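Local coordinates for protein inositol 2-dehydrogenase/D-chiro-inositol 3-dehydrogenase (Lactobacillus casei, PDB 4MIY) that oxidises myo-inositol and D-chiro-inositol to their keto forms, using NAD as the hydride acceptor, at residues M1-G6 with E288-V293; D111-L114 with K118-I121; Y164-A169 with R319-Q324. All coordinates share one frame; numbering follows the deposited sequence.

Strand 3-8, the first of the chain, lies inside the parallel sheet of the NAD-binding Rossmann fold. Interaction 1 joins its start to helix 279-294, closing a loop of 281 residues and packing a helix from the C-terminal part of the chain on that sheet. Interaction 2 falls within this long loop and is local: three residues separate 111-114, at the end of helix 103-113, from 118-121, which leads into edge strand 121-123. Interaction 3 opens later, at 164-169, and closes at 319-324 on the next long helix after 279-294, so it crosses interaction 1 along the chain. It belongs to the C-terminal alpha/beta domain, its centre about 37 Å from that of interaction 1.

Interaction 1: residues M1-G6 with E288-V293; sequences MVVKVG and EFIDEV. Unlike the reference sequence in segment 288-293: Glu292 (reference Gln).
Val3 packs against Ile290 and Val293 where helix 279-294 lies on the parallel sheet of the Rossmann fold. The side chains that meet are apolar, and no hydrogen bond crosses. CG1 of Val3 meets CG1 of Val293 at 3.8 Å, the two side chains crossing at about a right angle, while CG2 of Val3 comes to 3.7 Å from the carbonyl O of Ile290. Further along the strand, CG2 of Val5 touches CD1 of Ile290 at 4.2 Å. Beta-branched residues suit this place: each valine of the strand offers a short, stiff pair of methyls, and the alternation of the strand sends Val3 and Val5 to the helix while Lys4 between them points away. Ile290 and Val293, three residues apart, share one face of the helix. Residues 288-293 run at 123° to residues 3-6, the axes of these short pieces 9.3 Å apart at closest approach. Farther out, backbone bonds of Val3 and Val5 to Glu29 and of Lys4 to Ala69 fix the strand between its neighbours, and Phe289 packs edge-to-face on Phe94. Ile290 holds CG1 anti to its carbonyl carbon (chi1 -67°), and chi2 of -55° helps bring CD1 to 4.0 Å from Val3 CG1.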
ATOM      1  N   MET A   1     -14.046 -43.523   5.429  1.00 42.57           N
ATOM      2  CA  MET A   1     -14.805 -43.628   6.661  1.00 46.90           C
ATOM      3  C   MET A   1     -14.596 -42.450   7.650  1.00 43.26           C
ATOM      4  O   MET A   1     -13.512 -41.897   7.779  1.00 41.09           O
ATOM      5  CB  MET A   1     -14.567 -44.978   7.325  1.00 43.46           C
ATOM      6  CG  MET A   1     -15.090 -45.124   8.742  1.00 45.79           C
ATOM      7  SD  MET A   1     -15.279 -46.829   9.307  1.00 64.89           S
ATOM      8  CE  MET A   1     -13.588 -47.413   9.215  1.00 37.46           C
ATOM      9  N   VAL A   2     -15.670 -42.119   8.341  1.00 37.45           N
ATOM     10  CA  VAL A   2     -15.800 -40.880   9.071  1.00 30.81           C
ATOM     11  C   VAL A   2     -15.148 -40.945  10.425  1.00 30.18           C
ATOM     12  O   VAL A   2     -15.277 -41.923  11.107  1.00 30.06           O
ATOM     13  CB  VAL A   2     -17.243 -40.549   9.185  1.00 29.93           C
ATOM     14  CG1 VAL A   2     -17.464 -39.326   9.952  1.00 27.31           C
ATOM     15  CG2 VAL A   2     -17.779 -40.350   7.814  1.00 33.44           C
ATOM     16  N   VAL A   3     -14.434 -39.889  10.789  1.00 20.52           N
ATOM     17  CA  VAL A   3     -13.795 -39.776  12.083  1.00 20.38           C
ATOM     18  C   VAL A   3     -14.837 -39.422  13.130  1.00 19.32           C
ATOM     19  O   VAL A   3     -15.443 -38.405  13.047  1.00 20.39           O
ATOM     20  CB  VAL A   3     -12.722 -38.694  12.099  1.00 19.89           C
ATOM     21  CG1 VAL A   3     -12.174 -38.549  13.440  1.00 20.66           C
ATOM     22  CG2 VAL A   3     -11.599 -39.045  11.149  1.00 20.77           C
ATOM     23  N   LYS A   4     -15.025 -40.308  14.100  0.83 17.32           N
ATOM     24  CA  LYS A   4     -16.032 -40.119  15.134  0.83 17.57           C
ATOM     25  C   LYS A   4     -15.444 -39.405  16.331  0.83 17.80           C
ATOM     26  O   LYS A   4     -14.501 -39.840  16.924  0.83 16.12           O
ATOM     27  CB  LYS A   4     -16.602 -41.468  15.550  0.83 20.09           C
ATOM     28  CG  LYS A   4     -17.311 -42.170  14.447  0.83 21.98           C
ATOM     29  CD  LYS A   4     -18.123 -43.306  14.946  0.83 30.30           C
ATOM     30  CE  LYS A   4     -19.122 -43.709  13.954  0.83 31.39           C
ATOM     31  NZ  LYS A   4     -19.638 -44.991  14.466  0.83 38.21           N
ATOM     32  N   VAL A   5     -16.054 -38.280  16.651  1.00 19.69           N
ATOM     33  CA  VAL A   5     -15.485 -37.338  17.582  1.00 19.90           C
ATOM     34  C   VAL A   5     -16.356 -37.170  18.831  1.00 18.98           C
ATOM     35  O   VAL A   5     -17.541 -37.088  18.739  1.00 20.28           O
ATOM     36  CB  VAL A   5     -15.291 -35.967  16.886  1.00 18.43           C
ATOM     37  CG1 VAL A   5     -14.818 -34.925  17.828  1.00 20.30           C
ATOM     38  CG2 VAL A   5     -14.309 -36.105  15.761  1.00 20.72           C
ATOM     39  N   GLY A   6     -15.693 -37.126  19.973  1.00 19.74           N
ATOM     40  CA  GLY A   6     -16.284 -36.623  21.177  1.00 20.82           C
ATOM     41  C   GLY A   6     -15.739 -35.251  21.588  1.00 19.68           C
ATOM     42  O   GLY A   6     -14.593 -34.995  21.473  1.00 22.99           O
ATOM     43  N   GLU A 288      -6.803 -30.536   9.296  1.00 13.66           N
ATOM     44  CA  GLU A 288      -5.586 -31.317   9.283  1.00 15.39           C
ATOM     45  C   GLU A 288      -5.605 -32.422  10.367  1.00 16.75           C
ATOM     46  O   GLU A 288      -5.231 -33.536  10.112  1.00 17.02           O
ATOM     47  CB  GLU A 288      -4.367 -30.438   9.479  1.00 15.51           C
ATOM     48  CG  GLU A 288      -3.058 -31.165   9.317  1.00 18.34           C
ATOM     49  CD  GLU A 288      -1.886 -30.333   9.717  1.00 18.25           C
ATOM     50  OE1 GLU A 288      -1.648 -30.198  10.899  1.00 20.45           O
ATOM     51  OE2 GLU A 288      -1.236 -29.806   8.841  1.00 22.60           O
ATOM     52  N   PHE A 289      -6.075 -32.098  11.550  1.00 14.56           N
ATOM     53  CA  PHE A 289      -6.178 -33.070  12.618  1.00 15.28           C
ATOM     54  C   PHE A 289      -7.088 -34.226  12.184  1.00 15.16           C
ATOM     55  O   PHE A 289      -6.731 -35.357  12.283  1.00 16.10           O
ATOM     56  CB  PHE A 289      -6.678 -32.395  13.898  1.00 16.19           C
ATOM     57  CG  PHE A 289      -6.899 -33.349  15.046  1.00 15.72           C
ATOM     58  CD1 PHE A 289      -5.857 -33.809  15.790  1.00 17.69           C
ATOM     59  CD2 PHE A 289      -8.140 -33.795  15.344  1.00 17.46           C
ATOM     60  CE1 PHE A 289      -6.072 -34.704  16.812  1.00 17.36           C
ATOM     61  CE2 PHE A 289      -8.333 -34.667  16.366  1.00 16.61           C
ATOM     62  CZ  PHE A 289      -7.308 -35.115  17.076  1.00 17.69           C
ATOM     63  N   ILE A 290      -8.258 -33.903  11.690  1.00 14.94           N
ATOM     64  CA  ILE A 290      -9.171 -34.908  11.213  1.00 16.93           C
ATOM     65  C   ILE A 290      -8.563 -35.782  10.103  1.00 16.66           C
ATOM     66  O   ILE A 290      -8.688 -36.969  10.143  1.00 16.38           O
ATOM     67  CB  ILE A 290     -10.479 -34.274  10.722  1.00 19.60           C
ATOM     68  CG1 ILE A 290     -11.269 -33.648  11.878  1.00 18.22           C
ATOM     69  CG2 ILE A 290     -11.339 -35.283   9.971  1.00 19.05           C
ATOM     70  CD1 ILE A 290     -11.558 -34.578  13.019  1.00 20.54           C
ATOM     71  N   ASP A 291      -7.899 -35.175   9.137  1.00 16.91           N
ATOM     72  CA  ASP A 291      -7.252 -35.906   8.076  1.00 17.49           C
ATOM     73  C   ASP A 291      -6.188 -36.884   8.574  1.00 18.42           C
ATOM     74  O   ASP A 291      -6.033 -37.942   8.052  1.00 17.23           O
ATOM     75  CB  ASP A 291      -6.593 -34.956   7.087  1.00 17.80           C
ATOM     76  CG  ASP A 291      -7.577 -34.152   6.257  1.00 24.12           C
ATOM     77  OD1 ASP A 291      -8.775 -34.389   6.256  1.00 25.19           O
ATOM     78  OD2 ASP A 291      -7.105 -33.285   5.539  1.00 25.40           O
ATOM     79  N   GLU A 292      -5.451 -36.503   9.590  1.00 14.85           N
ATOM     80  CA  GLU A 292      -4.496 -37.401  10.178  1.00 14.95           C
ATOM     81  C   GLU A 292      -5.162 -38.570  10.872  1.00 16.72           C
ATOM     82  O   GLU A 292      -4.748 -39.676  10.723  1.00 16.18           O
ATOM     83  CB  GLU A 292      -3.569 -36.651  11.143  1.00 15.36           C
ATOM     84  CG  GLU A 292      -2.610 -35.711  10.477  1.00 17.38           C
ATOM     85  CD  GLU A 292      -1.698 -36.380   9.486  1.00 20.67           C
ATOM     86  OE1 GLU A 292      -1.795 -36.063   8.314  1.00 20.97           O
ATOM     87  OE2 GLU A 292      -0.875 -37.189   9.886  1.00 21.86           O
ATOM     88  N   VAL A 293      -6.198 -38.297  11.627  1.00 17.40           N
ATOM     89  CA  VAL A 293      -6.898 -39.325  12.333  1.00 16.90           C
ATOM     90  C   VAL A 293      -7.487 -40.294  11.357  1.00 18.25           C
ATOM     91  O   VAL A 293      -7.422 -41.483  11.539  1.00 18.70           O
ATOM     92  CB  VAL A 293      -8.009 -38.780  13.234  1.00 16.63           C
ATOM     93  CG1 VAL A 293      -8.686 -39.895  13.925  1.00 20.60           C
ATOM     94  CG2 VAL A 293      -7.422 -37.877  14.276  1.00 19.51           C
TER

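Interaction 2: residues D111-L114 with K118-I121; sequences DKEL and KKVI
The carboxylate of Glu113 grips the backbone of Val120 and Ile121, tying the end region of helix 103-113 to the start of the last strand in the Rossmann sheet. One oxygen does most of the work. OE2 of Glu113 accepts from Val120 N at 2.8 Å and from Ile121 N at the same 2.8 Å, so two successive amides close on a single atom. Val120 N comes from the anti side, tilted 29° out of the carboxylate plane, and its bond is the straighter, with an N-H...O angle of 163°; Ile121 N arrives nearly in line with the C-O bond, by a more bent bond. Glutamate suits the place because its length spans the gap: CG lies anti to the backbone N (chi1 -166°) and the chain continues extended, setting the carboxylate against the backbone of 120-121. The other oxygen, OE1, takes a hydrogen bond from a water at 2.8 Å that also donates to Ile121 O, and it has a further partner in Tyr338 OH. Apolar carbons pack around the buried acid. CG2 of Val120 stands 3.5 Å from OE2 of Glu113, and CG of Lys119 lies 3.7 Å from the same oxygen, though the lysine bends at chi3 to give its NZ to Pro299 O. Ile121 crosses the glutamate chain at a slant, its CD1 3.5 Å from Glu113 CD.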
ATOM      1  N   ASP A 111       5.338 -36.515  29.789  1.00 35.85           N
ATOM      2  CA  ASP A 111       6.007 -37.694  30.268  1.00 33.86           C
ATOM      3  C   ASP A 111       5.152 -38.898  30.000  1.00 34.49           C
ATOM      4  O   ASP A 111       5.642 -39.933  29.651  1.00 39.67           O
ATOM      5  CB  ASP A 111       6.271 -37.585  31.761  1.00 34.96           C
ATOM      6  CG  ASP A 111       7.415 -36.658  32.094  1.00 38.84           C
ATOM      7  OD1 ASP A 111       8.274 -36.411  31.234  1.00 40.08           O
ATOM      8  OD2 ASP A 111       7.464 -36.219  33.255  1.00 41.56           O
ATOM      9  N   LYS A 112       3.873 -38.746  30.173  1.00 33.84           N
ATOM     10  CA  LYS A 112       2.963 -39.816  29.916  1.00 30.30           C
ATOM     11  C   LYS A 112       2.767 -40.151  28.448  1.00 36.16           C
ATOM     12  O   LYS A 112       2.764 -41.284  28.061  1.00 36.76           O
ATOM     13  CB  LYS A 112       1.638 -39.493  30.504  1.00 29.73           C
ATOM     14  CG  LYS A 112       0.760 -40.629  30.420  1.00 33.82           C
ATOM     15  CD  LYS A 112      -0.468 -40.388  31.099  1.00 27.26           C
ATOM     16  CE  LYS A 112      -1.072 -41.661  31.524  1.00 35.27           C
ATOM     17  NZ  LYS A 112      -2.454 -41.527  31.970  1.00 34.47           N
ATOM     18  N   GLU A 113       2.606 -39.124  27.631  1.00 35.21           N
ATOM     19  CA  GLU A 113       2.489 -39.381  26.222  1.00 30.11           C
ATOM     20  C   GLU A 113       3.740 -40.066  25.698  1.00 31.25           C
ATOM     21  O   GLU A 113       3.656 -40.896  24.829  1.00 34.58           O
ATOM     22  CB  GLU A 113       2.147 -38.105  25.421  1.00 29.46           C
ATOM     23  CG  GLU A 113       1.694 -38.417  24.025  1.00 28.17           C
ATOM     24  CD  GLU A 113       1.412 -37.218  23.133  1.00 26.24           C
ATOM     25  OE1 GLU A 113       2.089 -36.192  23.281  1.00 27.26           O
ATOM     26  OE2 GLU A 113       0.535 -37.355  22.305  1.00 23.81           O
ATOM     27  N   LEU A 114       4.891 -39.731  26.269  1.00 34.53           N
ATOM     28  CA  LEU A 114       6.173 -40.305  25.890  1.00 34.88           C
ATOM     29  C   LEU A 114       6.291 -41.810  26.188  1.00 33.47           C
ATOM     30  O   LEU A 114       7.140 -42.452  25.645  1.00 38.75           O
ATOM     31  CB  LEU A 114       7.337 -39.585  26.570  1.00 33.70           C
ATOM     32  CG  LEU A 114       7.813 -38.354  25.845  1.00 33.29           C
ATOM     33  CD2 LEU A 114       8.431 -38.768  24.656  1.00 33.56           C
ATOM     34  N   LYS A 118       2.928 -44.063  20.092  0.78 32.73           N
ATOM     35  CA  LYS A 118       2.852 -43.004  19.134  0.78 30.01           C
ATOM     36  C   LYS A 118       2.122 -41.778  19.685  0.78 26.44           C
ATOM     37  O   LYS A 118       1.334 -41.864  20.571  0.78 25.44           O
ATOM     38  CB  LYS A 118       2.193 -43.494  17.864  0.78 28.90           C
ATOM     39  CG  LYS A 118       0.747 -43.850  17.964  0.78 32.84           C
ATOM     40  CD  LYS A 118       0.097 -43.928  16.589  0.78 37.30           C
ATOM     41  CE  LYS A 118      -1.344 -44.435  16.604  0.78 38.31           C
ATOM     42  NZ  LYS A 118      -2.433 -43.647  17.188  0.78 38.05           N
ATOM     43  N   LYS A 119       2.422 -40.646  19.082  1.00 30.15           N
ATOM     44  CA  LYS A 119       1.879 -39.370  19.471  1.00 26.49           C
ATOM     45  C   LYS A 119       0.402 -39.271  19.124  1.00 22.95           C
ATOM     46  O   LYS A 119      -0.009 -39.691  18.069  1.00 24.61           O
ATOM     47  CB  LYS A 119       2.673 -38.304  18.756  1.00 23.23           C
ATOM     48  CG  LYS A 119       2.463 -36.905  19.205  1.00 26.57           C
ATOM     49  CD  LYS A 119       3.301 -35.979  18.373  1.00 28.75           C
ATOM     50  CE  LYS A 119       2.706 -35.735  17.030  1.00 25.78           C
ATOM     51  NZ  LYS A 119       3.324 -34.660  16.298  1.00 25.46           N
ATOM     52  N   VAL A 120      -0.392 -38.714  20.023  1.00 21.11           N
ATOM     53  CA  VAL A 120      -1.806 -38.548  19.793  1.00 20.75           C
ATOM     54  C   VAL A 120      -2.323 -37.144  20.060  1.00 19.46           C
ATOM     55  O   VAL A 120      -3.416 -36.852  19.736  1.00 19.44           O
ATOM     56  CB  VAL A 120      -2.658 -39.539  20.612  1.00 22.34           C
ATOM     57  CG1 VAL A 120      -2.533 -40.920  20.046  1.00 28.06           C
ATOM     58  CG2 VAL A 120      -2.231 -39.554  22.027  1.00 22.61           C
ATOM     59  N   ILE A 121      -1.505 -36.304  20.659  1.00 19.76           N
ATOM     60  CA  ILE A 121      -1.987 -34.987  21.045  1.00 19.93           C
ATOM     61  C   ILE A 121      -1.604 -33.877  20.054  1.00 16.77           C
ATOM     62  O   ILE A 121      -0.468 -33.743  19.681  1.00 18.15           O
ATOM     63  CB  ILE A 121      -1.454 -34.571  22.390  1.00 18.92           C
ATOM     64  CG1 ILE A 121      -2.003 -35.474  23.496  1.00 23.26           C
ATOM     65  CG2 ILE A 121      -1.834 -33.120  22.671  1.00 19.44           C
ATOM     66  CD1 ILE A 121      -1.160 -35.453  24.728  1.00 21.84           C
TER
HETATM   67  O   HOH W   1       1.862 -34.339  21.146  1.00 20.45           O

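Interaction 3: residues Y164-A169 with R319-Q324; sequences YSNEMA and RSQKDQ
Gln321, on helix 304-323, meets Asn166 in the turn that leads into helix 168-185. Gln321 itself carries the contact: CG lies anti to the carbonyl carbon (chi1 -78°), and the extended chain delivers NE2 to Asn166 O at 2.9 Å. This N-H comes from above the carbonyl plane, 47° out of it, and Ala169 N reaches the same oxygen from the opposite face; one oxygen thus serves both the helix start and the incoming amide. The amides of Gln321 and Asn166 lie within 13° of parallel, with NE2 of the first 3.5 Å from ND2 of the second. A glutamine suits this buried place because it also offers NE2 to Gln212 OE1 and takes Asn318 ND2 on OE1, while Asn166 gives OD1 to His209 N. A leucine here would probably leave Asn166 O without its cross-helix donor and Gln212 OE1 without its mate. After Gln321, the chain leaves helical geometry at Gln324, whose phi is positive. Across the contact, Ser165 OG accepts from Met168 N in a capping box; the contact thus joins helix 304-323 near its end to the capped start of helix 168-185 in the C-terminal alpha/beta domain.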
ATOM      1  N   TYR A 164     -11.200  -9.944  32.330  1.00 18.60           N
ATOM      2  CA  TYR A 164      -9.857 -10.075  31.782  1.00 20.32           C
ATOM      3  C   TYR A 164      -8.812  -9.540  32.719  1.00 17.08           C
ATOM      4  O   TYR A 164      -8.838  -8.412  33.062  1.00 20.14           O
ATOM      5  CB  TYR A 164      -9.779  -9.364  30.439  1.00 18.57           C
ATOM      6  CG  TYR A 164      -8.549  -9.595  29.605  1.00 16.71           C
ATOM      7  CD1 TYR A 164      -7.384  -8.907  29.850  1.00 17.22           C
ATOM      8  CD2 TYR A 164      -8.566 -10.453  28.521  1.00 19.35           C
ATOM      9  CE1 TYR A 164      -6.277  -9.107  29.081  1.00 19.01           C
ATOM     10  CE2 TYR A 164      -7.447 -10.642  27.741  1.00 17.25           C
ATOM     11  CZ  TYR A 164      -6.327  -9.964  28.012  1.00 16.54           C
ATOM     12  OH  TYR A 164      -5.216 -10.124  27.250  1.00 18.76           O
ATOM     13  N   SER A 165      -7.863 -10.375  33.075  1.00 18.68           N
ATOM     14  CA  SER A 165      -6.910 -10.038  34.110  1.00 21.06           C
ATOM     15  C   SER A 165      -5.533  -9.759  33.550  1.00 19.53           C
ATOM     16  O   SER A 165      -5.264 -10.055  32.423  1.00 18.35           O
ATOM     17  CB  SER A 165      -6.800 -11.217  35.070  1.00 21.47           C
ATOM     18  OG  SER A 165      -6.197 -12.322  34.446  1.00 21.04           O
ATOM     19  N   ASN A 166      -4.665  -9.202  34.372  1.00 17.56           N
ATOM     20  CA  ASN A 166      -3.300  -8.957  33.980  1.00 16.93           C
ATOM     21  C   ASN A 166      -2.618 -10.216  33.482  1.00 20.90           C
ATOM     22  O   ASN A 166      -1.853 -10.168  32.581  1.00 19.28           O
ATOM     23  CB  ASN A 166      -2.485  -8.334  35.111  1.00 17.63           C
ATOM     24  CG  ASN A 166      -1.265  -7.639  34.617  1.00 18.10           C
ATOM     25  OD1 ASN A 166      -1.357  -6.830  33.733  1.00 18.53           O
ATOM     26  ND2 ASN A 166      -0.127  -7.956  35.169  1.00 19.70           N
ATOM     27  N   GLU A 167      -2.915 -11.336  34.116  1.00 20.33           N
ATOM     28  CA  GLU A 167      -2.297 -12.580  33.774  1.00 21.78           C
ATOM     29  C   GLU A 167      -2.771 -13.092  32.419  1.00 18.65           C
ATOM     30  O   GLU A 167      -2.042 -13.737  31.727  1.00 19.40           O
ATOM     31  CB  GLU A 167      -2.558 -13.566  34.882  1.00 25.73           C
ATOM     32  CG  GLU A 167      -1.895 -13.170  36.222  1.00 29.36           C
ATOM     33  CD  GLU A 167      -2.606 -12.053  37.088  1.00 33.56           C
ATOM     34  OE1 GLU A 167      -3.758 -11.664  36.889  1.00 27.92           O
ATOM     35  OE2 GLU A 167      -1.948 -11.551  38.002  1.00 42.94           O
ATOM     36  N   MET A 168      -3.995 -12.790  32.072  1.00 17.83           N
ATOM     37  CA  MET A 168      -4.549 -13.170  30.793  1.00 19.28           C
ATOM     38  C   MET A 168      -3.903 -12.473  29.608  1.00 18.76           C
ATOM     39  O   MET A 168      -3.975 -12.955  28.520  1.00 18.75           O
ATOM     40  CB  MET A 168      -6.043 -12.954  30.784  1.00 18.05           C
ATOM     41  CG  MET A 168      -6.774 -14.038  31.550  1.00 21.78           C
ATOM     42  SD  MET A 168      -8.391 -13.635  32.161  1.00 22.92           S
ATOM     43  CE  MET A 168      -9.307 -13.531  30.693  1.00 22.54           C
ATOM     44  N   ALA A 169      -3.246 -11.364  29.859  1.00 18.39           N
ATOM     45  CA  ALA A 169      -2.455 -10.749  28.828  1.00 18.09           C
ATOM     46  C   ALA A 169      -1.412 -11.711  28.335  1.00 19.23           C
ATOM     47  O   ALA A 169      -1.042 -11.676  27.212  1.00 17.68           O
ATOM     48  CB  ALA A 169      -1.803  -9.477  29.322  1.00 18.16           C
ATOM     49  N   ARG A 319       5.879 -14.482  35.900  0.74 16.12           N
ATOM     50  CA  ARG A 319       6.821 -14.106  36.912  0.74 18.85           C
ATOM     51  C   ARG A 319       7.365 -12.714  36.638  0.74 18.48           C
ATOM     52  O   ARG A 319       7.410 -11.894  37.503  0.74 16.76           O
ATOM     53  CB  ARG A 319       7.937 -15.128  36.970  0.74 19.65           C
ATOM     54  CG  ARG A 319       9.015 -14.852  37.960  0.74 27.17           C
ATOM     55  CD  ARG A 319       9.873 -16.087  38.263  0.74 30.28           C
ATOM     56  NE  ARG A 319       9.129 -17.330  38.350  0.74 31.93           N
ATOM     57  CZ  ARG A 319       8.675 -17.841  39.491  0.74 42.58           C
ATOM     58  NH1 ARG A 319       8.907 -17.239  40.648  0.74 45.21           N
ATOM     59  NH2 ARG A 319       8.013 -18.985  39.490  0.74 46.78           N
ATOM     60  N   SER A 320       7.708 -12.459  35.382  1.00 18.76           N
ATOM     61  CA  SER A 320       8.236 -11.176  34.992  1.00 19.20           C
ATOM     62  C   SER A 320       7.243 -10.048  35.208  1.00 18.56           C
ATOM     63  O   SER A 320       7.631  -8.966  35.509  1.00 20.96           O
ATOM     64  CB  SER A 320       8.681 -11.190  33.525  1.00 18.79           C
ATOM     65  OG  SER A 320       9.342 -10.004  33.178  1.00 18.33           O
ATOM     66  N   GLN A 321       5.968 -10.330  35.068  1.00 17.92           N
ATOM     67  CA  GLN A 321       4.946  -9.309  35.264  1.00 20.69           C
ATOM     68  C   GLN A 321       4.943  -8.695  36.661  1.00 21.08           C
ATOM     69  O   GLN A 321       4.444  -7.647  36.855  1.00 21.97           O
ATOM     70  CB  GLN A 321       3.560  -9.867  34.984  1.00 18.33           C
ATOM     71  CG  GLN A 321       3.167  -9.998  33.512  1.00 19.03           C
ATOM     72  CD  GLN A 321       1.772 -10.533  33.336  1.00 21.05           C
ATOM     73  OE1 GLN A 321       1.387 -11.468  33.974  1.00 21.55           O
ATOM     74  NE2 GLN A 321       1.022  -9.920  32.472  1.00 20.23           N
ATOM     75  N   LYS A 322       5.479  -9.425  37.621  0.75 19.59           N
ATOM     76  CA  LYS A 322       5.509  -8.962  38.993  0.75 21.45           C
ATOM     77  C   LYS A 322       6.427  -7.809  39.166  0.75 21.85           C
ATOM     78  O   LYS A 322       6.058  -6.855  39.770  0.75 26.99           O
ATOM     79  CB  LYS A 322       5.866 -10.085  39.968  0.75 18.71           C
ATOM     80  CG  LYS A 322       4.885 -11.176  40.015  0.75 25.80           C
ATOM     81  CD  LYS A 322       5.532 -12.464  40.529  0.75 30.22           C
ATOM     82  CE  LYS A 322       4.522 -13.499  40.956  0.75 36.21           C
ATOM     83  NZ  LYS A 322       3.180 -12.859  40.996  0.75 40.11           N
ATOM     84  N   ASP A 323       7.615  -7.895  38.612  0.71 17.59           N
ATOM     85  CA  ASP A 323       8.630  -6.880  38.837  0.71 21.14           C
ATOM     86  C   ASP A 323       9.286  -6.290  37.608  0.71 18.77           C
ATOM     87  O   ASP A 323      10.208  -5.533  37.715  0.71 18.26           O
ATOM     88  CB  ASP A 323       9.732  -7.426  39.755  0.71 19.49           C
ATOM     89  CG  ASP A 323      10.458  -8.684  39.191  0.71 28.91           C
ATOM     90  OD1 ASP A 323      10.300  -9.071  38.020  0.71 23.79           O
ATOM     91  OD2 ASP A 323      11.236  -9.273  39.973  0.71 30.94           O
ATOM     92  N   GLN A 324       8.803  -6.673  36.447  1.00 21.30           N
ATOM     93  CA  GLN A 324       9.380  -6.246  35.194  1.00 20.92           C
ATOM     94  C   GLN A 324      10.836  -6.648  34.973  1.00 22.83           C
ATOM     95  O   GLN A 324      11.522  -6.043  34.213  1.00 24.47           O
ATOM     96  CB  GLN A 324       9.185  -4.751  34.969  1.00 20.96           C
ATOM     97  CG  GLN A 324       7.751  -4.322  34.956  1.00 20.15           C
ATOM     98  CD  GLN A 324       7.583  -2.871  34.709  1.00 23.90           C
ATOM     99  OE1 GLN A 324       7.810  -2.385  33.632  1.00 21.63           O
ATOM    100  NE2 GLN A 324       7.187  -2.162  35.732  1.00 24.89           N
TER